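Local atomic coordinates of erythromycin C-12 hydroxylase (Saccharopolyspora erythraea, PDB entry 2JJN), a protein that hydroxylates the macrolactone ring of erythromycin D at C-12, using heme, molecular oxygen and NADPH, to give erythromycin C. Residues 31-34 and 35-39; 315-318 and 319-323; 403-406 and 407-411. The protein carries 2 engineered substitutions. One frame throughout, in Å; residues are numbered along the deposited sequence.

Contact 1: 31-34 and 35-39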
# COMPACT_ATOMS: atom_id res chain seq x y z
N LEU A 31 3.93 3.42 18.18
CA LEU A 31 3.91 4.88 18.07
C LEU A 31 4.70 5.55 19.16
O LEU A 31 5.43 6.51 18.91
CB LEU A 31 2.45 5.39 18.04
CG LEU A 31 1.71 4.98 16.76
CD1 LEU A 31 0.24 5.27 16.92
CD2 LEU A 31 2.26 5.65 15.51
N ASP A 32 4.57 5.05 20.39
CA ASP A 32 5.26 5.67 21.53
C ASP A 32 6.77 5.55 21.30
O ASP A 32 7.53 6.51 21.51
CB ASP A 32 4.83 4.96 22.82
CG ASP A 32 3.44 5.42 23.31
OD1 ASP A 32 2.91 6.43 22.78
OD2 ASP A 32 2.91 4.77 24.24
N TRP A 33 7.21 4.38 20.85
CA TRP A 33 8.63 4.14 20.58
C TRP A 33 9.14 5.05 19.47
O TRP A 33 10.22 5.64 19.58
CB TRP A 33 8.86 2.67 20.27
CG TRP A 33 10.29 2.27 20.05
CD1 TRP A 33 11.20 1.92 21.03
CD2 TRP A 33 10.95 2.12 18.80
NE1 TRP A 33 12.39 1.56 20.44
CE2 TRP A 33 12.28 1.69 19.08
CE3 TRP A 33 10.57 2.32 17.46
CZ2 TRP A 33 13.23 1.45 18.07
CZ3 TRP A 33 11.55 2.09 16.43
CH2 TRP A 33 12.85 1.63 16.77
N LEU A 34 8.40 5.11 18.37
CA LEU A 34 8.82 6.01 17.29
C LEU A 34 8.96 7.44 17.78
O LEU A 34 9.90 8.13 17.37
CB LEU A 34 7.77 5.96 16.18
CG LEU A 34 7.70 4.62 15.44
CD1 LEU A 34 6.48 4.60 14.47
CD2 LEU A 34 8.99 4.30 14.67
N GLY A 35 8.02 7.89 18.64
CA GLY A 35 8.11 9.22 19.27
C GLY A 35 9.43 9.39 20.01
O GLY A 35 10.14 10.40 19.85
N THR A 36 9.78 8.41 20.80
CA THR A 36 11.02 8.52 21.58
C THR A 36 12.24 8.56 20.65
O THR A 36 13.22 9.28 20.93
CB THR A 36 11.15 7.41 22.61
OG1 THR A 36 11.23 6.13 21.96
CG2 THR A 36 9.99 7.45 23.60
N MET A 37 12.20 7.80 19.57
CA MET A 37 13.34 7.74 18.67
C MET A 37 13.45 9.03 17.87
O MET A 37 14.56 9.52 17.64
CB MET A 37 13.21 6.55 17.70
CG MET A 37 13.19 5.15 18.40
SD MET A 37 14.74 4.86 19.32
CE MET A 37 15.76 4.41 17.91
N ARG A 38 12.32 9.59 17.47
CA ARG A 38 12.40 10.92 16.82
C ARG A 38 13.13 11.94 17.71
O ARG A 38 13.94 12.74 17.23
CB ARG A 38 11.03 11.48 16.48
CG ARG A 38 10.36 10.80 15.29
CD ARG A 38 9.17 11.67 14.73
NE ARG A 38 8.15 11.86 15.76
CZ ARG A 38 7.22 10.96 16.12
NH1 ARG A 38 7.17 9.77 15.54
NH2 ARG A 38 6.31 11.24 17.08
N GLU A 39 12.80 11.89 19.01
CA GLU A 39 13.46 12.80 19.96
C GLU A 39 14.93 12.49 20.21
O GLU A 39 15.77 13.39 20.10
CB GLU A 39 12.66 12.91 21.27
CG GLU A 39 13.35 13.79 22.33
CD GLU A 39 12.67 13.76 23.70
OE1 GLU A 39 11.44 13.60 23.78
OE2 GLU A 39 13.39 13.97 24.72
O HOH W 1 5.02 8.44 16.82
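Trp33 O takes two protein donors, Met37 N and the hydroxyl of Thr36. The backbone N of Met37 approaches it nearly in line with the carbonyl, Met37 N to Trp33 O being 2.9 Å. In the modelled conformer of Thr36, one of two, the hydroxyl comes in at a much smaller C=O...donor angle of 120°, with 2.6 Å between Thr36 OG1 and Trp33 O. A chi1 of 63° in this copy sets the hydroxyl between its own N and carbonyl carbon, consistent with its donating to the preceding turn. The other carbonyls serve one turn on: Leu31 O accepts from Gly35 N, Asp32 O from Thr36 N, and Leu34 O from Arg38 N at 2.8 Å, as expected inside a continuous alpha-helix, residues 27-40. Leu31 O also has a second donor, a water 2.9 Å away whose oxygen in turn accepts from Arg38 NH1 at 2.8 Å, so that the guanidinium reaches back to the backbone two turns earlier, through one water. The same NH1 donates to Ser318 OG, on the short helix 316-320. Gly35 CA stands 3.4 Å above the Arg38 guanidinium plane, toward its rim.

On another side of the helix, Met37 makes a Met-aromatic contact with Trp33. Its CG stands 3.6 Å from the centroid of the Trp33 six-membered ring and only 8° off the normal, a CH-pi approach over the face, whereas SD lies obliquely at 4.4 Å from that centroid. The Trp33 ring also meets Trp44 edge-to-face, and Phe54 touches Met37 and Leu34.

Contact 2: 315-318 and 319-323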
# COMPACT_ATOMS: atom_id res chain seq x y z
N TRP A 315 10.70 5.50 7.87
CA TRP A 315 9.46 5.27 8.61
C TRP A 315 8.45 6.37 8.30
O TRP A 315 8.35 7.41 8.98
CB TRP A 315 9.75 5.17 10.10
CG TRP A 315 10.27 3.83 10.52
CD1 TRP A 315 11.55 3.44 10.51
CD2 TRP A 315 9.48 2.74 10.99
NE1 TRP A 315 11.64 2.11 10.99
CE2 TRP A 315 10.37 1.67 11.28
CE3 TRP A 315 8.09 2.54 11.16
CZ2 TRP A 315 9.93 0.42 11.76
CZ3 TRP A 315 7.65 1.31 11.65
CH2 TRP A 315 8.56 0.27 11.94
N VAL A 316 7.68 6.13 7.23
CA VAL A 316 6.60 7.07 6.88
C VAL A 316 5.61 7.24 8.06
O VAL A 316 5.10 8.33 8.31
CB VAL A 316 5.93 6.65 5.57
CG1 VAL A 316 4.53 7.24 5.44
CG2 VAL A 316 6.84 7.13 4.40
N LEU A 317 5.34 6.17 8.80
CA LEU A 317 4.44 6.27 9.95
C LEU A 317 4.97 7.27 10.95
O LEU A 317 4.19 8.07 11.48
CB LEU A 317 4.30 4.90 10.60
CG LEU A 317 3.50 4.91 11.91
CD1 LEU A 317 2.04 5.41 11.66
CD2 LEU A 317 3.50 3.51 12.50
N SER A 318 6.28 7.22 11.23
CA SER A 318 6.84 8.18 12.18
C SER A 318 6.81 9.61 11.61
O SER A 318 6.45 10.57 12.31
CB SER A 318 8.26 7.74 12.46
OG SER A 318 8.91 8.62 13.41
N ALA A 319 7.21 9.75 10.35
CA ALA A 319 7.15 11.08 9.67
C ALA A 319 5.77 11.65 9.76
O ALA A 319 5.61 12.87 9.98
CB ALA A 319 7.57 10.93 8.19
N ASN A 320 4.74 10.81 9.53
CA ASN A 320 3.36 11.32 9.52
C ASN A 320 2.88 11.75 10.92
O ASN A 320 1.89 12.45 11.03
CB ASN A 320 2.43 10.24 9.00
CG ASN A 320 2.52 10.03 7.47
OD1 ASN A 320 3.28 10.68 6.76
ND2 ASN A 320 1.73 9.04 7.00
N ARG A 321 3.52 11.26 11.98
CA ARG A 321 3.13 11.64 13.37
C ARG A 321 4.14 12.64 13.97
O ARG A 321 4.16 12.87 15.19
CB ARG A 321 3.06 10.37 14.22
CG ARG A 321 2.02 9.35 13.72
CD ARG A 321 0.60 9.90 13.67
NE ARG A 321 -0.34 8.80 13.55
CZ ARG A 321 -1.04 8.27 14.56
NH1 ARG A 321 -0.99 8.82 15.77
NH2 ARG A 321 -1.84 7.23 14.36
N ASP A 322 4.99 13.19 13.09
CA ASP A 322 6.07 14.15 13.53
C ASP A 322 5.52 15.57 13.69
O ASP A 322 5.08 16.16 12.72
CB ASP A 322 7.16 14.11 12.47
CG ASP A 322 8.41 14.85 12.86
OD1 ASP A 322 9.46 14.64 12.21
OD2 ASP A 322 8.33 15.71 13.77
N SER A 323 5.54 16.09 14.93
CA SER A 323 4.96 17.39 15.16
C SER A 323 5.72 18.50 14.42
O SER A 323 5.20 19.65 14.24
CB SER A 323 4.91 17.67 16.65
OG SER A 323 6.21 17.89 17.16
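From Trp315 to Asn320 the chain makes little more than one turn of helix, and its hydrogen bonds change character along it. Trp315, at the N-cap position, offers its carbonyl to Ala319 N at 2.9 Å with an N-H...O angle of 174°, and Val316 O follows with Asn320 N at 2.8 Å. The i to i+4 pattern then weakens: Arg321 N makes a weak, bent bond to Leu317 O at 3.3 Å, and a shorter one to Ser318 O at 3.0 Å. In this i to i+3 bond the donor lies above the carbonyl plane, 66° out of it.

Among the side chains, Val316 and Asn320 meet one turn apart. In the modelled conformer of Val316, one of two, CG1 is anti to the backbone N, chi1 159°, which directs this methyl at the amide of Asn320, with Val316 CG1 3.7 Å from Asn320 ND2. Arg321 touches the turn only through the root of its side chain, its CG lying 3.4 Å from Leu317 O. The polar ends are engaged elsewhere: Asn320 ND2 donates to Ser345 OG and Arg283 O, which should fix the rotation of the amide, Ser318 OG hydrogen-bonds to Phe54 O, and the Arg321 guanidinium forms a salt bridge with Asp330 and a cation-pi contact with Tyr284.

All these residues but Ser323 are buried. The short helix comes after strand 311-315 of the five-stranded sheet, the place of the K' helix in the cytochrome P450 fold, and about 6 Å separates the Val316 side chain from the heme group. Leu317 packs against Leu31 and Leu34 of helix 27-40, Ala319 meets His56 and Val59 of helix 56-64, and Val316 touches Met291 of strand 290-295.

Contact 3: 403-406 and 407-411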
# COMPACT_ATOMS: atom_id res chain seq x y z
N ALA A 403 -23.28 -3.69 11.91
CA ALA A 403 -24.15 -2.62 11.46
C ALA A 403 -25.36 -2.55 12.39
O ALA A 403 -26.19 -3.49 12.42
CB ALA A 403 -24.64 -2.93 10.04
N GLY A 404 -25.49 -1.47 13.13
CA GLY A 404 -26.70 -1.30 13.93
C GLY A 404 -27.95 -0.96 13.11
O GLY A 404 -29.08 -1.07 13.63
N SER A 405 -27.75 -0.55 11.84
CA SER A 405 -28.86 -0.21 10.96
C SER A 405 -28.52 -0.71 9.56
O SER A 405 -27.36 -0.65 9.11
CB SER A 405 -29.00 1.33 10.90
OG SER A 405 -29.22 1.85 12.23
N SER A 406 -29.56 -1.20 8.88
CA SER A 406 -29.42 -1.57 7.46
C SER A 406 -30.79 -1.66 6.84
O SER A 406 -31.81 -1.66 7.56
CB SER A 406 -28.76 -2.91 7.30
OG SER A 406 -29.73 -3.96 7.47
N PRO A 407 -30.84 -1.70 5.51
CA PRO A 407 -32.14 -1.83 4.84
C PRO A 407 -32.87 -3.10 5.11
O PRO A 407 -34.04 -3.17 4.68
CB PRO A 407 -31.83 -1.72 3.32
CG PRO A 407 -30.46 -0.96 3.31
CD PRO A 407 -29.74 -1.51 4.54
N ARG A 408 -32.25 -4.06 5.84
CA ARG A 408 -32.96 -5.31 6.15
C ARG A 408 -33.91 -5.17 7.33
O ARG A 408 -34.80 -6.04 7.53
CB ARG A 408 -31.97 -6.43 6.49
CG ARG A 408 -31.13 -6.95 5.35
CD ARG A 408 -31.89 -7.93 4.51
NE ARG A 408 -32.21 -9.15 5.24
CZ ARG A 408 -33.40 -9.49 5.74
NH1 ARG A 408 -34.52 -8.71 5.59
NH2 ARG A 408 -33.48 -10.63 6.39
N GLN A 409 -33.75 -4.10 8.11
CA GLN A 409 -34.54 -3.97 9.36
C GLN A 409 -35.97 -3.63 9.04
O GLN A 409 -36.21 -2.80 8.20
CB GLN A 409 -33.92 -2.93 10.26
CG GLN A 409 -32.59 -3.45 10.72
CD GLN A 409 -31.79 -2.49 11.53
OE1 GLN A 409 -30.96 -2.92 12.37
NE2 GLN A 409 -31.93 -1.22 11.25
N SER A 410 -36.92 -4.31 9.68
CA SER A 410 -38.34 -3.99 9.40
C SER A 410 -39.20 -3.98 10.64
O SER A 410 -38.77 -4.42 11.70
CB SER A 410 -38.92 -5.02 8.42
OG SER A 410 -38.92 -6.31 9.01
N ALA A 411 -40.44 -3.49 10.50
CA ALA A 411 -41.36 -3.33 11.64
C ALA A 411 -41.96 -4.66 12.04
O ALA A 411 -41.88 -5.63 11.29
CB ALA A 411 -42.46 -2.34 11.26
OXT ALA A 411 -42.56 -4.79 13.13
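Ser406 bonds to the residues that follow it through both of its oxygens. Its hydroxyl accepts from Arg408 N, the distance from Ser406 OG to that nitrogen being 3.0 Å. A chi1 of 82° holds OG between the serine's own N and carbonyl carbon, which turns it forward over the Pro407 nitrogen and into line with the next N-H. Glu131, whose OE2 is a further hydrogen-bonding partner of this hydroxyl, ties it to the body of the protein. The second bond is longer: Gln409 N lies 3.2 Å from Ser406 O, nearly straight at the hydrogen (171°) but with the donor well above the carbonyl plane, 49° out of it.

Van der Waals contacts surround these bonds. Arg408 CB rests 3.5 Å from Ser406 OG. The proline ring sits hard against the serine, with Ser406 CB to Pro407 CD at 3.2 Å, a tight pair imposed by the peptide link between them. Beyond the segments, Ser406 touches Phe374 and Pro407 lies on Arg373, both at the end of helix 356-374.

The Ser406 O to Gln409 N bond closes a type I beta turn over Ser406-Gln409 with Pro407 at its second position, and the serine hydroxyl bonded to the N-H two residues on makes an ST turn at the same place, in the largely exposed C-terminal tail that follows strand 400-402.

In the fold
Contacts 1 and 2 are neighbours, their centres about 9 Å apart, whereas contact 3 lies about 44 and 40 Å from them, centre to centre, on the C-terminal tail. Contact 2 is buried; contacts 1 and 3 are at the surface. Helix 27-40 packs on helix 316-320 and the loop after it: Leu34 CD1 comes within 3.7 Å of Leu317 CD2, and Arg38 CD within 3.8 Å of Asp322 CG. Contact 1 has regular helical bonding with a sulfur-aromatic patch, and contact 2 a helix fading into loop, most of its polar ends paired with residues far off in the sequence. Contact 3, outside any helix or strand, depends on a serine and a single turn.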